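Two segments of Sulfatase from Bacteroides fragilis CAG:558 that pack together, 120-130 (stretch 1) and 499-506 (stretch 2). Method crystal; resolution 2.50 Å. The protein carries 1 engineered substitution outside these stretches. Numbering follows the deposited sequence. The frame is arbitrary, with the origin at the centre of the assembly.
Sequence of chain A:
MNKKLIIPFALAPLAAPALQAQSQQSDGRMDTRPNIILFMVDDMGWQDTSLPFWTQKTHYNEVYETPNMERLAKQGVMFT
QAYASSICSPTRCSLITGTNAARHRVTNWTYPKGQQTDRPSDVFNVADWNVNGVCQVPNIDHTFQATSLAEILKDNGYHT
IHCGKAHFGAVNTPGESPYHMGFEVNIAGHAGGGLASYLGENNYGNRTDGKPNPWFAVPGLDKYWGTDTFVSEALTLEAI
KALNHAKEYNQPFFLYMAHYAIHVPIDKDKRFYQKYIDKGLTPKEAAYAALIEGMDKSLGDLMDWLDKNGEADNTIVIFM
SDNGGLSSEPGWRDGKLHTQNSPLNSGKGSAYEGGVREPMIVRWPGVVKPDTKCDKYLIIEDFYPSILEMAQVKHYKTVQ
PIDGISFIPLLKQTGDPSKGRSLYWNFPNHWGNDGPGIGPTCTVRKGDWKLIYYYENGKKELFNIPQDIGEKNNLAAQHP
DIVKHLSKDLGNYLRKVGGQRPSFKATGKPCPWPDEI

Stretch 1, residues 120-130: PSDVFNVADWN
Stretch 2, residues 499-506: GQRPSFKA

The contact is a very short antiparallel sheet, two residues on each strand, joining segments of one chain whose touching residues are at least 371 positions apart. Strand 124-125 runs against strand 503-504. F124 faces F504 as a non-hydrogen-bonded pair, CA to CA 4.4 Å. N125 faces S503 as a hydrogen-bonded pair, CA to CA 5.3 Å.

Three backbone bonds set the register. N125 N donates to S503 O at 2.8 Å, and S503 N donates to N125 O at 3.0 Å. K505 N donates to V123 O at 3.0 Å, nearly straight at 171°. Phi/psi are -140/162 at F124, -101/137 at N125, -127/156 at S503 and -86/141 at F504.

F124 (chi1 p, chi2 81°) and F504 (m, chi2 -58°) share one face of the sheet. F124 is buried, and its CB lies 4.4 Å from P502 CB. V123 CG1 (chi1 t) meets F504 CD1 at 4.3 Å. N125 (m) and S503 (p) share the other face, with N125 CB 3.8 Å from S503 OG; N125 is exposed and S503 partly exposed, which suits polar side chains.

K505 is extended (m, t, t, t) and gives up the most area to the other stretch. Its CE lies 3.6 Å from F124 O and 3.3 Å from N125 OD1. Water 1 accepts from K505 NZ at 3.0 Å and S121 N at 3.1 Å. S121 (t) ties down its own loop: its OG accepts from V123 N at 2.8 Å and F124 N at 2.9 Å.

Beyond the strands, the CA-to-CB bond of Q500 points toward stretch 1 (chi1 m, chi2 t, chi3 -56°). Its NE2 donates to D128 O at 3.0 Å. A127 is small and buried, and its CB packs 3.5 Å from Q500 CB. Water 2 accepts from D128 N at 3.2 Å and donates weakly to R501 O at 3.4 Å. Together the stretches bury 597 Å².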

# COMPACT_ATOMS: atom_id res chain seq x y z
N PRO A 120 15.35 -6.74 -32.45
CA PRO A 120 16.75 -6.71 -32.89
C PRO A 120 16.95 -5.91 -34.17
O PRO A 120 16.08 -5.85 -35.05
CB PRO A 120 17.08 -8.18 -33.09
CG PRO A 120 16.15 -8.90 -32.20
CD PRO A 120 14.88 -8.11 -32.20
N SER A 121 18.11 -5.27 -34.27
CA SER A 121 18.50 -4.49 -35.43
C SER A 121 19.89 -4.90 -35.86
O SER A 121 20.80 -4.97 -35.03
CB SER A 121 18.48 -2.98 -35.14
OG SER A 121 19.24 -2.26 -36.11
N ASP A 122 20.07 -5.17 -37.15
CA ASP A 122 21.41 -5.35 -37.68
C ASP A 122 22.03 -4.03 -38.15
O ASP A 122 23.09 -4.05 -38.79
CB ASP A 122 21.41 -6.40 -38.81
CG ASP A 122 20.48 -6.05 -39.97
OD1 ASP A 122 20.17 -4.85 -40.14
OD2 ASP A 122 20.06 -6.98 -40.71
N VAL A 123 21.41 -2.89 -37.83
CA VAL A 123 21.94 -1.56 -38.12
C VAL A 123 22.50 -0.89 -36.86
O VAL A 123 23.59 -0.32 -36.88
CB VAL A 123 20.87 -0.66 -38.78
CG1 VAL A 123 21.28 0.82 -38.74
CG2 VAL A 123 20.59 -1.10 -40.21
N PHE A 124 21.75 -0.92 -35.75
CA PHE A 124 22.09 -0.12 -34.58
C PHE A 124 21.84 -0.92 -33.30
O PHE A 124 21.14 -1.93 -33.30
CB PHE A 124 21.28 1.19 -34.50
CG PHE A 124 19.78 1.00 -34.64
CD1 PHE A 124 19.01 0.59 -33.54
CD2 PHE A 124 19.14 1.20 -35.86
CE1 PHE A 124 17.63 0.39 -33.67
CE2 PHE A 124 17.77 1.02 -35.98
CZ PHE A 124 17.02 0.60 -34.88
N ASN A 125 22.45 -0.44 -32.22
CA ASN A 125 22.12 -0.83 -30.86
C ASN A 125 21.26 0.25 -30.24
O ASN A 125 21.55 1.44 -30.40
CB ASN A 125 23.37 -1.02 -30.01
CG ASN A 125 24.22 -2.14 -30.51
OD1 ASN A 125 23.80 -3.30 -30.49
ND2 ASN A 125 25.41 -1.81 -31.01
N VAL A 126 20.22 -0.15 -29.52
CA VAL A 126 19.35 0.82 -28.86
C VAL A 126 20.09 1.43 -27.68
O VAL A 126 21.15 0.94 -27.27
CB VAL A 126 18.02 0.17 -28.43
CG1 VAL A 126 17.23 -0.29 -29.65
CG2 VAL A 126 18.29 -1.00 -27.52
N ALA A 127 19.54 2.51 -27.12
CA ALA A 127 20.10 3.09 -25.91
C ALA A 127 20.10 2.07 -24.78
O ALA A 127 19.30 1.12 -24.78
CB ALA A 127 19.30 4.32 -25.47
N ASP A 128 21.01 2.25 -23.83
CA ASP A 128 21.00 1.42 -22.62
C ASP A 128 19.96 2.01 -21.69
O ASP A 128 20.26 2.65 -20.68
CB ASP A 128 22.38 1.36 -21.98
CG ASP A 128 22.42 0.44 -20.77
OD1 ASP A 128 21.43 -0.27 -20.50
OD2 ASP A 128 23.45 0.46 -20.07
N TRP A 129 18.70 1.77 -22.04
CA TRP A 129 17.57 2.44 -21.42
C TRP A 129 17.07 1.66 -20.18
O TRP A 129 17.56 0.59 -19.85
CB TRP A 129 16.48 2.65 -22.47
CG TRP A 129 15.81 1.40 -23.00
CD1 TRP A 129 16.28 0.55 -23.97
CD2 TRP A 129 14.53 0.88 -22.60
NE1 TRP A 129 15.37 -0.47 -24.20
CE2 TRP A 129 14.29 -0.28 -23.38
CE3 TRP A 129 13.56 1.30 -21.68
CZ2 TRP A 129 13.12 -1.04 -23.24
CZ3 TRP A 129 12.40 0.54 -21.55
CH2 TRP A 129 12.19 -0.61 -22.33
N ASN A 130 16.11 2.26 -19.48
CA ASN A 130 15.70 1.79 -18.15
C ASN A 130 14.59 0.73 -18.26
O ASN A 130 13.44 0.95 -17.88
CB ASN A 130 15.26 2.96 -17.29
CG ASN A 130 16.43 3.67 -16.64
OD1 ASN A 130 17.43 3.05 -16.33
ND2 ASN A 130 16.30 4.98 -16.44
N GLY A 499 19.37 12.58 -21.79
CA GLY A 499 18.73 11.67 -22.71
C GLY A 499 19.74 10.79 -23.43
O GLY A 499 20.96 10.98 -23.36
N GLN A 500 19.22 9.80 -24.14
CA GLN A 500 20.05 8.77 -24.72
C GLN A 500 19.81 8.64 -26.21
O GLN A 500 18.91 9.25 -26.79
CB GLN A 500 19.81 7.43 -24.03
CG GLN A 500 20.14 7.43 -22.56
CD GLN A 500 19.87 6.07 -21.95
OE1 GLN A 500 18.75 5.55 -22.04
NE2 GLN A 500 20.90 5.47 -21.35
N ARG A 501 20.63 7.81 -26.84
CA ARG A 501 20.65 7.73 -28.29
C ARG A 501 21.14 6.35 -28.65
O ARG A 501 21.85 5.71 -27.86
CB ARG A 501 21.58 8.82 -28.87
CG ARG A 501 23.05 8.56 -28.54
CD ARG A 501 23.87 9.82 -28.24
NE ARG A 501 24.48 10.39 -29.43
CZ ARG A 501 25.63 11.06 -29.46
NH1 ARG A 501 26.32 11.25 -28.35
NH2 ARG A 501 26.07 11.55 -30.61
N PRO A 502 20.76 5.84 -29.82
CA PRO A 502 21.32 4.58 -30.31
C PRO A 502 22.74 4.80 -30.79
O PRO A 502 23.21 5.93 -30.96
CB PRO A 502 20.40 4.20 -31.47
CG PRO A 502 19.28 5.21 -31.47
CD PRO A 502 19.78 6.41 -30.75
N SER A 503 23.43 3.68 -31.03
CA SER A 503 24.75 3.71 -31.64
C SER A 503 24.77 2.77 -32.85
O SER A 503 23.97 1.83 -32.96
CB SER A 503 25.84 3.32 -30.63
OG SER A 503 25.72 1.97 -30.26
N PHE A 504 25.68 3.04 -33.78
CA PHE A 504 25.76 2.25 -35.00
C PHE A 504 26.62 1.01 -34.80
O PHE A 504 27.65 1.05 -34.12
CB PHE A 504 26.31 3.10 -36.13
CG PHE A 504 25.33 4.08 -36.68
CD1 PHE A 504 24.12 3.65 -37.20
CD2 PHE A 504 25.60 5.44 -36.66
CE1 PHE A 504 23.21 4.55 -37.71
CE2 PHE A 504 24.69 6.35 -37.17
CZ PHE A 504 23.49 5.90 -37.71
N LYS A 505 26.19 -0.10 -35.40
CA LYS A 505 26.95 -1.34 -35.26
C LYS A 505 28.21 -1.36 -36.12
O LYS A 505 29.23 -1.95 -35.72
CB LYS A 505 26.05 -2.53 -35.59
CG LYS A 505 25.14 -2.91 -34.43
CD LYS A 505 24.30 -4.13 -34.74
CE LYS A 505 23.54 -4.60 -33.50
NZ LYS A 505 22.60 -5.72 -33.83
N ALA A 506 28.17 -0.73 -37.30
CA ALA A 506 29.34 -0.59 -38.17
C ALA A 506 30.49 0.03 -37.40
O ALA A 506 31.47 -0.65 -37.05
CB ALA A 506 28.99 0.26 -39.39
O HOH W 1 20.22 -5.89 -32.03
O HOH W 2 22.93 4.57 -24.79